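Local coordinates for galacto-N-biose/lacto-N-biose I transporter substrate-binding protein (PDB 2Z8F) that binds galacto-N-biose, lacto-N-biose and, as here, lacto-N-tetraose, and probably delivers such sugars to an ABC transporter for uptake into Bifidobacterium longum, at residues V201-E205 / F392-Q396; M364-V370 / T398-L403; A211-Y216 / D276-N280. Residue numbers count along the deposited sequence, not the author numbering.

Contact 1 (V201-E205 / F392-Q396). With NA (sodium ion), chain H.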
ATOM      1  N   VAL A 201     -17.794  -9.548  12.877  1.00 22.81           N
ATOM      2  CA  VAL A 201     -18.760  -8.466  12.695  1.00 22.82           C
ATOM      3  C   VAL A 201     -18.205  -7.500  11.649  1.00 22.67           C
ATOM      4  O   VAL A 201     -17.069  -7.031  11.766  1.00 22.79           O
ATOM      5  CB  VAL A 201     -19.050  -7.715  14.010  1.00 23.70           C
ATOM      6  CG1 VAL A 201     -20.053  -6.579  13.785  1.00 25.60           C
ATOM      7  CG2 VAL A 201     -19.587  -8.698  15.028  1.00 25.38           C
ATOM      8  N   VAL A 202     -19.031  -7.221  10.645  1.00 21.23           N
ATOM      9  CA  VAL A 202     -18.626  -6.436   9.482  1.00 19.79           C
ATOM     10  C   VAL A 202     -19.473  -5.176   9.455  1.00 19.39           C
ATOM     11  O   VAL A 202     -20.716  -5.259   9.554  1.00 18.70           O
ATOM     12  CB  VAL A 202     -18.893  -7.221   8.174  1.00 20.71           C
ATOM     13  CG1 VAL A 202     -18.545  -6.368   6.925  1.00 19.99           C
ATOM     14  CG2 VAL A 202     -18.148  -8.530   8.194  1.00 19.59           C
ATOM     15  N   ASN A 203     -18.832  -4.016   9.334  1.00 17.45           N
ATOM     16  CA  ASN A 203     -19.536  -2.791   8.976  1.00 18.74           C
ATOM     17  C   ASN A 203     -18.617  -1.892   8.167  1.00 18.29           C
ATOM     18  O   ASN A 203     -17.757  -1.204   8.729  1.00 18.38           O
ATOM     19  CB  ASN A 203     -20.047  -2.047  10.206  1.00 19.01           C
ATOM     20  CG  ASN A 203     -20.700  -0.712   9.846  1.00 21.31           C
ATOM     21  OD1 ASN A 203     -21.106  -0.465   8.683  1.00 21.65           O
ATOM     22  ND2 ASN A 203     -20.825   0.159  10.851  1.00 26.32           N
ATOM     23  N   THR A 204     -18.772  -1.952   6.836  1.00 17.74           N
ATOM     24  CA  THR A 204     -17.969  -1.132   5.932  1.00 18.05           C
ATOM     25  C   THR A 204     -18.609   0.205   5.639  1.00 18.56           C
ATOM     26  O   THR A 204     -18.119   0.957   4.778  1.00 18.76           O
ATOM     27  CB  THR A 204     -17.747  -1.872   4.591  1.00 16.62           C
ATOM     28  OG1 THR A 204     -19.011  -2.026   3.929  1.00 19.17           O
ATOM     29  CG2 THR A 204     -17.161  -3.219   4.834  1.00 17.80           C
ATOM     30  N   GLU A 205     -19.707   0.515   6.356  1.00 18.65           N
ATOM     31  CA  GLU A 205     -20.465   1.745   6.158  1.00 19.72           C
ATOM     32  C   GLU A 205     -20.366   2.611   7.396  1.00 19.25           C
ATOM     33  O   GLU A 205     -21.361   3.016   7.991  1.00 20.29           O
ATOM     34  CB  GLU A 205     -21.912   1.410   5.804  1.00 21.10           C
ATOM     35  CG  GLU A 205     -21.968   0.776   4.412  1.00 23.76           C
ATOM     36  CD  GLU A 205     -23.339   0.340   4.005  1.00 29.64           C
ATOM     37  OE1 GLU A 205     -23.753  -0.739   4.477  1.00 33.54           O
ATOM     38  OE2 GLU A 205     -23.964   1.055   3.186  1.00 30.66           O
ATOM     39  N   PHE A 392     -19.176   1.281  -0.823  1.00 16.18           N
ATOM     40  CA  PHE A 392     -19.180   0.799   0.554  1.00 16.81           C
ATOM     41  C   PHE A 392     -20.328  -0.112   0.915  1.00 17.19           C
ATOM     42  O   PHE A 392     -20.152  -1.062   1.665  1.00 17.77           O
ATOM     43  CB  PHE A 392     -19.141   1.993   1.506  1.00 16.65           C
ATOM     44  CG  PHE A 392     -17.932   2.868   1.285  1.00 14.83           C
ATOM     45  CD1 PHE A 392     -16.664   2.428   1.695  1.00 16.24           C
ATOM     46  CD2 PHE A 392     -18.057   4.099   0.638  1.00 15.65           C
ATOM     47  CE1 PHE A 392     -15.509   3.239   1.458  1.00 13.79           C
ATOM     48  CE2 PHE A 392     -16.915   4.908   0.428  1.00 18.52           C
ATOM     49  CZ  PHE A 392     -15.653   4.449   0.831  1.00 14.91           C
ATOM     50  N   SER A 393     -21.496   0.130   0.317  1.00 17.41           N
ATOM     51  CA  SER A 393     -22.597  -0.809   0.508  1.00 19.03           C
ATOM     52  C   SER A 393     -22.299  -2.136  -0.187  1.00 17.45           C
ATOM     53  O   SER A 393     -22.570  -3.200   0.358  1.00 19.69           O
ATOM     54  CB  SER A 393     -23.934  -0.204   0.066  1.00 20.09           C
ATOM     55  OG  SER A 393     -23.901   0.174  -1.282  1.00 25.92           O
ATOM     56  N   ASP A 394     -21.687  -2.089  -1.368  1.00 16.65           N
ATOM     57  CA  ASP A 394     -21.264  -3.334  -1.984  1.00 16.27           C
ATOM     58  C   ASP A 394     -20.150  -4.062  -1.238  1.00 15.85           C
ATOM     59  O   ASP A 394     -20.165  -5.293  -1.134  1.00 16.06           O
ATOM     60  CB  ASP A 394     -20.804  -3.083  -3.420  1.00 14.68           C
ATOM     61  CG  ASP A 394     -21.943  -2.698  -4.353  1.00 18.45           C
ATOM     62  OD1 ASP A 394     -23.118  -2.582  -3.916  1.00 17.72           O
ATOM     63  OD2 ASP A 394     -21.687  -2.516  -5.584  1.00 18.07           O
ATOM     64  N   ALA A 395     -19.175  -3.300  -0.732  1.00 15.74           N
ATOM     65  CA  ALA A 395     -18.141  -3.880   0.099  1.00 15.89           C
ATOM     66  C   ALA A 395     -18.756  -4.648   1.297  1.00 16.02           C
ATOM     67  O   ALA A 395     -18.275  -5.716   1.666  1.00 15.22           O
ATOM     68  CB  ALA A 395     -17.159  -2.798   0.581  1.00 15.81           C
ATOM     69  N   GLN A 396     -19.788  -4.068   1.911  1.00 16.79           N
ATOM     70  CA  GLN A 396     -20.443  -4.726   3.054  1.00 17.94           C
ATOM     71  C   GLN A 396     -20.936  -6.127   2.685  1.00 17.90           C
ATOM     72  O   GLN A 396     -20.614  -7.126   3.345  1.00 16.85           O
ATOM     73  CB  GLN A 396     -21.608  -3.868   3.563  1.00 18.79           C
ATOM     74  CG  GLN A 396     -22.447  -4.547   4.658  1.00 19.51           C
ATOM     75  CD  GLN A 396     -21.745  -4.633   5.986  1.00 17.74           C
ATOM     76  OE1 GLN A 396     -20.818  -3.867   6.274  1.00 22.44           O
ATOM     77  NE2 GLN A 396     -22.162  -5.588   6.808  1.00 18.88           N
TER
HETATM   78 NA    NA H  18     -23.739  -1.961  -6.129  1.00 14.12          NA
HETATM   79  O   HOH W   1     -23.406  -0.176  -5.941  1.00 32.69           O
HETATM   80  O   HOH W   2     -23.333  -1.735  -7.999  1.00 34.42           O
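A side-chain amide can stand in for a missing strand neighbour, and helix 389-405 illustrates this where it runs along the end of strand 199-202. At Phe392 the helix offers a carbonyl: Thr204 OG1 donates to Phe392 O at 2.7 Å, although that oxygen already accepts the helical bond from Gln396 N at 3.0 Å. Ser393 meets 201-205 at the margin of the contact, its CB 3.4 Å from Glu205 OE2. Asp394 faces away and holds a sodium ion through both carboxylate oxygens, with two waters as further ligands. Ala395 CB packs 3.9 Å from Thr204 OG1. Gln396 then supplies most of the binding: Gln396 NE2 donates to Val202 O (3.1 Å), while Thr204 N donates to Gln396 OE1 (2.9 Å). Beyond these, Asn203 OD1 accepts from Glu205 N at 2.9 Å, an Asx turn that shapes the exit from the strand. One glutamine amide thus satisfies both Val202 O and Thr204 N just where the strand ends, and the Thr204 hydroxyl adds the third bond, to a helix carbonyl.

Contact 2 (M364-V370 / T398-L403). With BGC (beta-D-glucopyranose), chain C.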
ATOM      1  N   MET A 364     -10.187  -8.625   6.990  1.00 17.95           N
ATOM      2  CA  MET A 364     -10.756  -9.977   7.008  1.00 16.90           C
ATOM      3  C   MET A 364     -10.043 -10.897   6.010  1.00 17.61           C
ATOM      4  O   MET A 364      -9.572 -10.435   4.964  1.00 18.58           O
ATOM      5  CB  MET A 364     -12.245  -9.944   6.619  1.00 17.30           C
ATOM      6  CG  MET A 364     -12.549  -9.079   5.388  1.00 15.58           C
ATOM      7  SD  MET A 364     -14.222  -9.419   4.768  1.00 18.23           S
ATOM      8  CE  MET A 364     -13.870 -10.768   3.665  1.00 16.68           C
ATOM      9  N   PRO A 365      -9.999 -12.188   6.306  1.00 18.10           N
ATOM     10  CA  PRO A 365      -9.533 -13.141   5.268  1.00 18.15           C
ATOM     11  C   PRO A 365     -10.454 -13.083   4.056  1.00 18.76           C
ATOM     12  O   PRO A 365     -11.676 -13.169   4.212  1.00 19.33           O
ATOM     13  CB  PRO A 365      -9.628 -14.502   5.944  1.00 18.13           C
ATOM     14  CG  PRO A 365     -10.414 -14.294   7.215  1.00 20.37           C
ATOM     15  CD  PRO A 365     -10.372 -12.841   7.572  1.00 18.68           C
ATOM     16  N   GLY A 366      -9.877 -12.959   2.858  1.00 18.95           N
ATOM     17  CA  GLY A 366     -10.696 -12.831   1.643  1.00 18.67           C
ATOM     18  C   GLY A 366     -10.931 -11.402   1.179  1.00 17.56           C
ATOM     19  O   GLY A 366     -11.755 -11.134   0.284  1.00 17.92           O
ATOM     20  N   PHE A 367     -10.186 -10.464   1.760  1.00 17.89           N
ATOM     21  CA  PHE A 367     -10.346  -9.054   1.416  1.00 16.75           C
ATOM     22  C   PHE A 367     -10.085  -8.790  -0.079  1.00 16.76           C
ATOM     23  O   PHE A 367     -10.570  -7.814  -0.639  1.00 16.44           O
ATOM     24  CB  PHE A 367      -9.442  -8.160   2.286  1.00 17.62           C
ATOM     25  CG  PHE A 367      -9.658  -6.699   2.047  1.00 17.83           C
ATOM     26  CD1 PHE A 367     -10.776  -6.038   2.597  1.00 18.02           C
ATOM     27  CD2 PHE A 367      -8.774  -5.958   1.260  1.00 18.27           C
ATOM     28  CE1 PHE A 367     -10.995  -4.680   2.358  1.00 17.55           C
ATOM     29  CE2 PHE A 367      -8.984  -4.605   1.019  1.00 18.37           C
ATOM     30  CZ  PHE A 367     -10.091  -3.951   1.571  1.00 17.42           C
ATOM     31  N   SER A 368      -9.357  -9.691  -0.729  1.00 17.75           N
ATOM     32  CA  SER A 368      -9.114  -9.517  -2.156  1.00 18.77           C
ATOM     33  C   SER A 368     -10.405  -9.418  -2.975  1.00 18.20           C
ATOM     34  O   SER A 368     -10.473  -8.649  -3.944  1.00 18.31           O
ATOM     35  CB  SER A 368      -8.233 -10.655  -2.659  1.00 18.99           C
ATOM     36  OG  SER A 368      -8.938 -11.881  -2.633  1.00 20.71           O
ATOM     37  N   ALA A 369     -11.418 -10.194  -2.580  1.00 18.73           N
ATOM     38  CA  ALA A 369     -12.732 -10.159  -3.231  1.00 18.09           C
ATOM     39  C   ALA A 369     -13.452  -8.856  -2.933  1.00 18.07           C
ATOM     40  O   ALA A 369     -14.192  -8.350  -3.767  1.00 18.01           O
ATOM     41  CB  ALA A 369     -13.592 -11.350  -2.772  1.00 18.81           C
ATOM     42  N   VAL A 370     -13.286  -8.346  -1.711  1.00 17.62           N
ATOM     43  CA  VAL A 370     -13.851  -7.053  -1.367  1.00 17.28           C
ATOM     44  C   VAL A 370     -13.230  -5.940  -2.192  1.00 17.21           C
ATOM     45  O   VAL A 370     -13.929  -5.104  -2.761  1.00 17.86           O
ATOM     46  CB  VAL A 370     -13.714  -6.779   0.135  1.00 16.98           C
ATOM     47  CG1 VAL A 370     -14.440  -5.502   0.497  1.00 18.85           C
ATOM     48  CG2 VAL A 370     -14.253  -7.981   0.893  1.00 15.96           C
ATOM     49  N   THR A 398     -20.247  -7.973  -0.097  1.00 19.27           N
ATOM     50  CA  THR A 398     -19.164  -8.865  -0.518  1.00 18.79           C
ATOM     51  C   THR A 398     -18.282  -9.384   0.644  1.00 18.06           C
ATOM     52  O   THR A 398     -17.824 -10.540   0.648  1.00 18.14           O
ATOM     53  CB  THR A 398     -18.313  -8.204  -1.613  1.00 19.43           C
ATOM     54  OG1 THR A 398     -19.167  -7.924  -2.733  1.00 22.54           O
ATOM     55  CG2 THR A 398     -17.205  -9.143  -2.072  1.00 20.28           C
ATOM     56  N   SER A 399     -18.081  -8.544   1.650  1.00 17.37           N
ATOM     57  CA  SER A 399     -17.332  -8.933   2.838  1.00 16.86           C
ATOM     58  C   SER A 399     -18.044 -10.080   3.558  1.00 17.27           C
ATOM     59  O   SER A 399     -17.447 -11.121   3.827  1.00 16.83           O
ATOM     60  CB  SER A 399     -17.190  -7.750   3.804  1.00 17.30           C
ATOM     61  OG  SER A 399     -16.385  -6.700   3.277  1.00 16.86           O
ATOM     62  N   VAL A 400     -19.332  -9.879   3.874  1.00 17.55           N
ATOM     63  CA  VAL A 400     -20.091 -10.936   4.521  1.00 18.47           C
ATOM     64  C   VAL A 400     -20.123 -12.233   3.684  1.00 18.36           C
ATOM     65  O   VAL A 400     -19.853 -13.330   4.206  1.00 19.18           O
ATOM     66  CB  VAL A 400     -21.509 -10.444   4.856  1.00 18.93           C
ATOM     67  CG1 VAL A 400     -22.322 -11.601   5.382  1.00 19.81           C
ATOM     68  CG2 VAL A 400     -21.438  -9.272   5.879  1.00 18.48           C
ATOM     69  N   ASP A 401     -20.383 -12.115   2.382  1.00 19.03           N
ATOM     70  CA  ASP A 401     -20.450 -13.285   1.505  1.00 19.43           C
ATOM     71  C   ASP A 401     -19.120 -14.033   1.469  1.00 19.29           C
ATOM     72  O   ASP A 401     -19.068 -15.258   1.490  1.00 19.63           O
ATOM     73  CB  ASP A 401     -20.840 -12.871   0.077  1.00 20.40           C
ATOM     74  CG  ASP A 401     -22.271 -12.345  -0.026  1.00 25.23           C
ATOM     75  OD1 ASP A 401     -22.999 -12.419   0.977  1.00 28.43           O
ATOM     76  OD2 ASP A 401     -22.625 -11.831  -1.112  1.00 30.60           O
ATOM     77  N   THR A 402     -18.035 -13.273   1.412  1.00 19.18           N
ATOM     78  CA  THR A 402     -16.712 -13.872   1.280  1.00 19.01           C
ATOM     79  C   THR A 402     -16.332 -14.647   2.554  1.00 19.37           C
ATOM     80  O   THR A 402     -15.828 -15.750   2.475  1.00 19.78           O
ATOM     81  CB  THR A 402     -15.667 -12.802   0.898  1.00 18.67           C
ATOM     82  OG1 THR A 402     -16.035 -12.194  -0.356  1.00 19.64           O
ATOM     83  CG2 THR A 402     -14.261 -13.416   0.773  1.00 19.51           C
ATOM     84  N   LEU A 403     -16.619 -14.074   3.723  1.00 19.82           N
ATOM     85  CA  LEU A 403     -16.365 -14.754   4.994  1.00 20.18           C
ATOM     86  C   LEU A 403     -17.136 -16.078   5.047  1.00 20.58           C
ATOM     87  O   LEU A 403     -16.574 -17.115   5.392  1.00 21.64           O
ATOM     88  CB  LEU A 403     -16.787 -13.850   6.164  1.00 19.30           C
ATOM     89  CG  LEU A 403     -15.827 -12.686   6.446  1.00 19.51           C
ATOM     90  CD1 LEU A 403     -16.454 -11.679   7.405  1.00 20.12           C
ATOM     91  CD2 LEU A 403     -14.502 -13.216   7.018  1.00 19.85           C
TER
HETATM   92  C2  BGC C   1      -8.849  -6.229 -10.429  1.00 30.46           C
HETATM   93  C3  BGC C   1      -7.452  -5.769 -10.010  1.00 29.88           C
HETATM   94  C4  BGC C   1      -7.378  -5.424  -8.501  1.00 26.98           C
HETATM   95  C5  BGC C   1      -8.034  -6.553  -7.689  1.00 27.80           C
HETATM   96  C6  BGC C   1      -8.104  -6.330  -6.174  1.00 27.20           C
HETATM   97  C1  BGC C   1      -9.358  -7.308  -9.494  1.00 28.66           C
HETATM   98  O1  BGC C   1     -10.676  -7.610  -9.897  1.00 29.58           O
HETATM   99  O2  BGC C   1      -8.828  -6.743 -11.753  1.00 31.31           O
HETATM  100  O3  BGC C   1      -7.129  -4.654 -10.810  1.00 33.65           O
HETATM  101  O4  BGC C   1      -6.022  -5.303  -8.084  1.00 23.46           O
HETATM  102  O5  BGC C   1      -9.354  -6.813  -8.156  1.00 26.92           O
HETATM  103  O6  BGC C   1      -8.276  -7.603  -5.560  1.00 28.96           O
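This is a close-packed, largely van der Waals contact, without a single hydrogen bond between the segments, in which the start of helix 367-380 and the turn before it lie against the last helix, 389-405. The nearest backbones are Val370 and Thr398, with CA atoms 5.7 Å apart, and Gly366 and Thr402, with CA atoms 6.1 Å apart. A type II turn from Met364 to Phe367 leads into the helix, and Gly366 occupies its third position with a positive phi. A side chain there would collide with Thr402 CG2, which instead sits 3.4 Å from Gly366 O. Met364 lies across one turn of the helix, its SD 3.5 Å from Ser399 CB and its CE 3.9 Å from both Thr402 CB and Leu403 CG, and Pro365 CD adds a contact with Leu403 CD2 at 4.2 Å. Further along, Thr398 CG2 lies 3.5 Å from Ala369 O. The hydroxyls find their hydrogen-bond partners outside the facing segment: Thr402 OG1 with Thr398 O at 2.6 Å, Ser399 OG with Ala395 O of the same helix and Tyr193 OH of strand 193-196. The turn and helix start therefore set methyl groups, a thioether and backbone carbonyls against 398-403, at the polar cost of Pro365 O, buried without a partner, while on the side away from helix 389-405 Ser368 O accepts from glucose O6 at 2.9 Å.

Contact 3 (A211-Y216 / D276-N280)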
ATOM      1  N   ALA A 211     -18.141   9.785   4.833  1.00 16.16           N
ATOM      2  CA  ALA A 211     -17.495  11.062   4.602  1.00 15.96           C
ATOM      3  C   ALA A 211     -16.632  10.961   3.345  1.00 16.17           C
ATOM      4  O   ALA A 211     -16.583  11.889   2.550  1.00 16.95           O
ATOM      5  CB  ALA A 211     -16.644  11.432   5.820  1.00 17.45           C
ATOM      6  N   THR A 212     -15.982   9.815   3.198  1.00 15.66           N
ATOM      7  CA  THR A 212     -15.112   9.541   2.023  1.00 16.06           C
ATOM      8  C   THR A 212     -15.953   9.525   0.746  1.00 16.75           C
ATOM      9  O   THR A 212     -15.606  10.174  -0.272  1.00 16.92           O
ATOM     10  CB  THR A 212     -14.353   8.223   2.219  1.00 15.88           C
ATOM     11  OG1 THR A 212     -13.452   8.338   3.338  1.00 17.05           O
ATOM     12  CG2 THR A 212     -13.510   7.898   0.985  1.00 14.35           C
ATOM     13  N   ALA A 213     -17.095   8.850   0.798  1.00 16.65           N
ATOM     14  CA  ALA A 213     -17.998   8.825  -0.356  1.00 17.28           C
ATOM     15  C   ALA A 213     -18.451  10.225  -0.736  1.00 17.65           C
ATOM     16  O   ALA A 213     -18.453  10.599  -1.893  1.00 18.30           O
ATOM     17  CB  ALA A 213     -19.224   7.935  -0.073  1.00 16.82           C
ATOM     18  N   ASP A 214     -18.838  11.016   0.259  1.00 17.92           N
ATOM     19  CA  ASP A 214     -19.341  12.363   0.006  1.00 18.27           C
ATOM     20  C   ASP A 214     -18.279  13.253  -0.640  1.00 17.82           C
ATOM     21  O   ASP A 214     -18.567  13.988  -1.576  1.00 18.25           O
ATOM     22  CB  ASP A 214     -19.819  12.961   1.333  1.00 18.23           C
ATOM     23  CG  ASP A 214     -20.497  14.319   1.179  1.00 20.84           C
ATOM     24  OD1 ASP A 214     -21.362  14.501   0.283  1.00 25.32           O
ATOM     25  OD2 ASP A 214     -20.194  15.221   2.023  1.00 25.18           O
ATOM     26  N   PHE A 215     -17.032  13.132  -0.176  1.00 17.27           N
ATOM     27  CA  PHE A 215     -15.931  13.919  -0.719  1.00 16.96           C
ATOM     28  C   PHE A 215     -15.764  13.604  -2.207  1.00 16.73           C
ATOM     29  O   PHE A 215     -15.806  14.514  -3.033  1.00 17.67           O
ATOM     30  CB  PHE A 215     -14.656  13.597   0.045  1.00 17.02           C
ATOM     31  CG  PHE A 215     -13.416  14.353  -0.439  1.00 17.86           C
ATOM     32  CD1 PHE A 215     -13.256  15.719  -0.175  1.00 19.16           C
ATOM     33  CD2 PHE A 215     -12.417  13.682  -1.146  1.00 18.71           C
ATOM     34  CE1 PHE A 215     -12.105  16.405  -0.586  1.00 20.79           C
ATOM     35  CE2 PHE A 215     -11.247  14.356  -1.574  1.00 18.48           C
ATOM     36  CZ  PHE A 215     -11.098  15.715  -1.296  1.00 19.31           C
ATOM     37  N   TYR A 216     -15.623  12.324  -2.546  1.00 16.74           N
ATOM     38  CA  TYR A 216     -15.409  11.974  -3.961  1.00 16.92           C
ATOM     39  C   TYR A 216     -16.656  12.232  -4.796  1.00 17.50           C
ATOM     40  O   TYR A 216     -16.534  12.621  -5.956  1.00 18.83           O
ATOM     41  CB  TYR A 216     -14.889  10.543  -4.151  1.00 16.85           C
ATOM     42  CG  TYR A 216     -13.410  10.405  -3.768  1.00 17.73           C
ATOM     43  CD1 TYR A 216     -13.038   9.801  -2.566  1.00 18.22           C
ATOM     44  CD2 TYR A 216     -12.404  10.895  -4.607  1.00 19.36           C
ATOM     45  CE1 TYR A 216     -11.676   9.704  -2.175  1.00 19.60           C
ATOM     46  CE2 TYR A 216     -11.046  10.776  -4.254  1.00 19.97           C
ATOM     47  CZ  TYR A 216     -10.690  10.180  -3.046  1.00 20.46           C
ATOM     48  OH  TYR A 216      -9.345  10.070  -2.692  1.00 21.91           O
ATOM     49  N   ASP A 276      -8.361  17.106   6.487  1.00 20.22           N
ATOM     50  CA  ASP A 276      -9.494  16.458   7.123  1.00 20.51           C
ATOM     51  C   ASP A 276     -10.637  16.329   6.113  1.00 20.18           C
ATOM     52  O   ASP A 276     -11.722  16.916   6.283  1.00 21.09           O
ATOM     53  CB  ASP A 276      -9.897  17.246   8.369  1.00 20.73           C
ATOM     54  CG  ASP A 276     -10.926  16.526   9.194  1.00 23.07           C
ATOM     55  OD1 ASP A 276     -11.067  15.308   9.029  1.00 27.20           O
ATOM     56  OD2 ASP A 276     -11.611  17.189  10.004  1.00 23.66           O
ATOM     57  N   TRP A 277     -10.379  15.578   5.044  1.00 17.85           N
ATOM     58  CA  TRP A 277     -11.323  15.519   3.921  1.00 18.00           C
ATOM     59  C   TRP A 277     -12.233  14.298   3.903  1.00 17.38           C
ATOM     60  O   TRP A 277     -13.209  14.268   3.125  1.00 17.04           O
ATOM     61  CB  TRP A 277     -10.582  15.599   2.562  1.00 18.01           C
ATOM     62  CG  TRP A 277      -9.589  16.707   2.500  1.00 17.37           C
ATOM     63  CD1 TRP A 277      -9.721  17.967   3.016  1.00 17.58           C
ATOM     64  CD2 TRP A 277      -8.304  16.661   1.871  1.00 17.27           C
ATOM     65  NE1 TRP A 277      -8.576  18.697   2.784  1.00 17.57           N
ATOM     66  CE2 TRP A 277      -7.697  17.921   2.065  1.00 18.85           C
ATOM     67  CE3 TRP A 277      -7.592  15.661   1.184  1.00 19.37           C
ATOM     68  CZ2 TRP A 277      -6.410  18.220   1.592  1.00 19.12           C
ATOM     69  CZ3 TRP A 277      -6.297  15.965   0.716  1.00 18.23           C
ATOM     70  CH2 TRP A 277      -5.728  17.228   0.929  1.00 18.61           C
ATOM     71  N   PHE A 278     -11.910  13.310   4.745  1.00 17.71           N
ATOM     72  CA  PHE A 278     -12.481  11.972   4.666  1.00 17.83           C
ATOM     73  C   PHE A 278     -13.143  11.524   5.956  1.00 17.98           C
ATOM     74  O   PHE A 278     -13.349  10.331   6.160  1.00 18.02           O
ATOM     75  CB  PHE A 278     -11.380  10.950   4.274  1.00 17.98           C
ATOM     76  CG  PHE A 278     -10.547  11.386   3.096  1.00 18.15           C
ATOM     77  CD1 PHE A 278     -11.043  11.271   1.795  1.00 19.09           C
ATOM     78  CD2 PHE A 278      -9.267  11.909   3.290  1.00 17.71           C
ATOM     79  CE1 PHE A 278     -10.286  11.686   0.701  1.00 17.97           C
ATOM     80  CE2 PHE A 278      -8.504  12.350   2.212  1.00 19.08           C
ATOM     81  CZ  PHE A 278      -9.013  12.237   0.910  1.00 18.13           C
ATOM     82  N   GLY A 279     -13.482  12.490   6.824  1.00 17.19           N
ATOM     83  CA  GLY A 279     -13.936  12.118   8.184  1.00 19.06           C
ATOM     84  C   GLY A 279     -12.822  11.486   9.012  1.00 19.42           C
ATOM     85  O   GLY A 279     -13.092  10.804  10.019  1.00 20.59           O
ATOM     86  N   ASN A 280     -11.572  11.709   8.580  1.00 20.11           N
ATOM     87  CA  ASN A 280     -10.393  11.031   9.126  1.00 20.04           C
ATOM     88  C   ASN A 280      -9.847  11.666  10.411  1.00 22.02           C
ATOM     89  O   ASN A 280      -8.998  11.070  11.076  1.00 21.50           O
ATOM     90  CB  ASN A 280      -9.279  10.917   8.063  1.00 19.72           C
ATOM     91  CG  ASN A 280      -9.014  12.221   7.330  1.00 19.23           C
ATOM     92  OD1 ASN A 280      -9.928  12.852   6.776  1.00 19.57           O
ATOM     93  ND2 ASN A 280      -7.748  12.632   7.306  1.00 16.31           N
TER
HETATM   94  O   HOH W   3     -15.888  14.514   3.433  1.00 20.10           O
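A single water joins two carbonyl oxygens that could not bond to each other: water 3 donates to Ala211 O at 2.9 Å and to Trp277 O at 2.7 Å, bridging helix 207-221 and a loop across a gap of 4.2 Å between those oxygens. Beside it, Ala211 CB lies 3.5 Å from both Phe278 O and Gly279 N. Gly279, with positive phi, leaves room for that methyl, since a CB of its own would clash with it. The loop, which follows strand 269-273 in this solute-binding protein of the periplasmic-binding-protein clan, brings Phe278 onto the helix and Trp277 alongside it, the indole running on away from it, and Phe215, Trp277 and Phe278 form an aromatic cluster. Trp277 CB sits over the face of the Phe215 ring, 3.9 Å from its centroid, in a CH-pi contact. The Phe215 ring and the five-membered ring of Trp277 are nearly parallel, at 6°, but slid apart with centroids 5.4 Å from each other, so they scarcely overlap. Phe278 meets Phe215 obliquely, Phe278 CE1 to Phe215 CD2 at 3.5 Å, and the same Phe278 CE1 approaches Tyr216 CE1 at 3.8 Å. Within the loop, Asn280 OD1 accepts from Phe278 N at 2.9 Å, while Phe156 and Tyr134 extend the aromatic packing around Trp277.

Contacts 1 and 2 share helix 389-405 and touch each other, Val202 and Thr204 packing on Ser399 and Ala395 on Val370. Contact 3 joins this group through helix 207-221, which follows strand 199-202 in the chain, as Phe392 packs against Thr212 and Ala213; it does not touch contact 2, the nearest atoms being about 12 Å apart. Burial and chemistry go together. The partly buried contact 1 relies on hydrogen bonds to backbone groups, whereas the buried contacts 2 and 3 have no direct hydrogen bond between their segments, one packing methyl groups and a thioether, the other aromatic rings, with a water bridging two carbonyls beside them. Of the three, contact 2 alone contains a residue that binds the glycan.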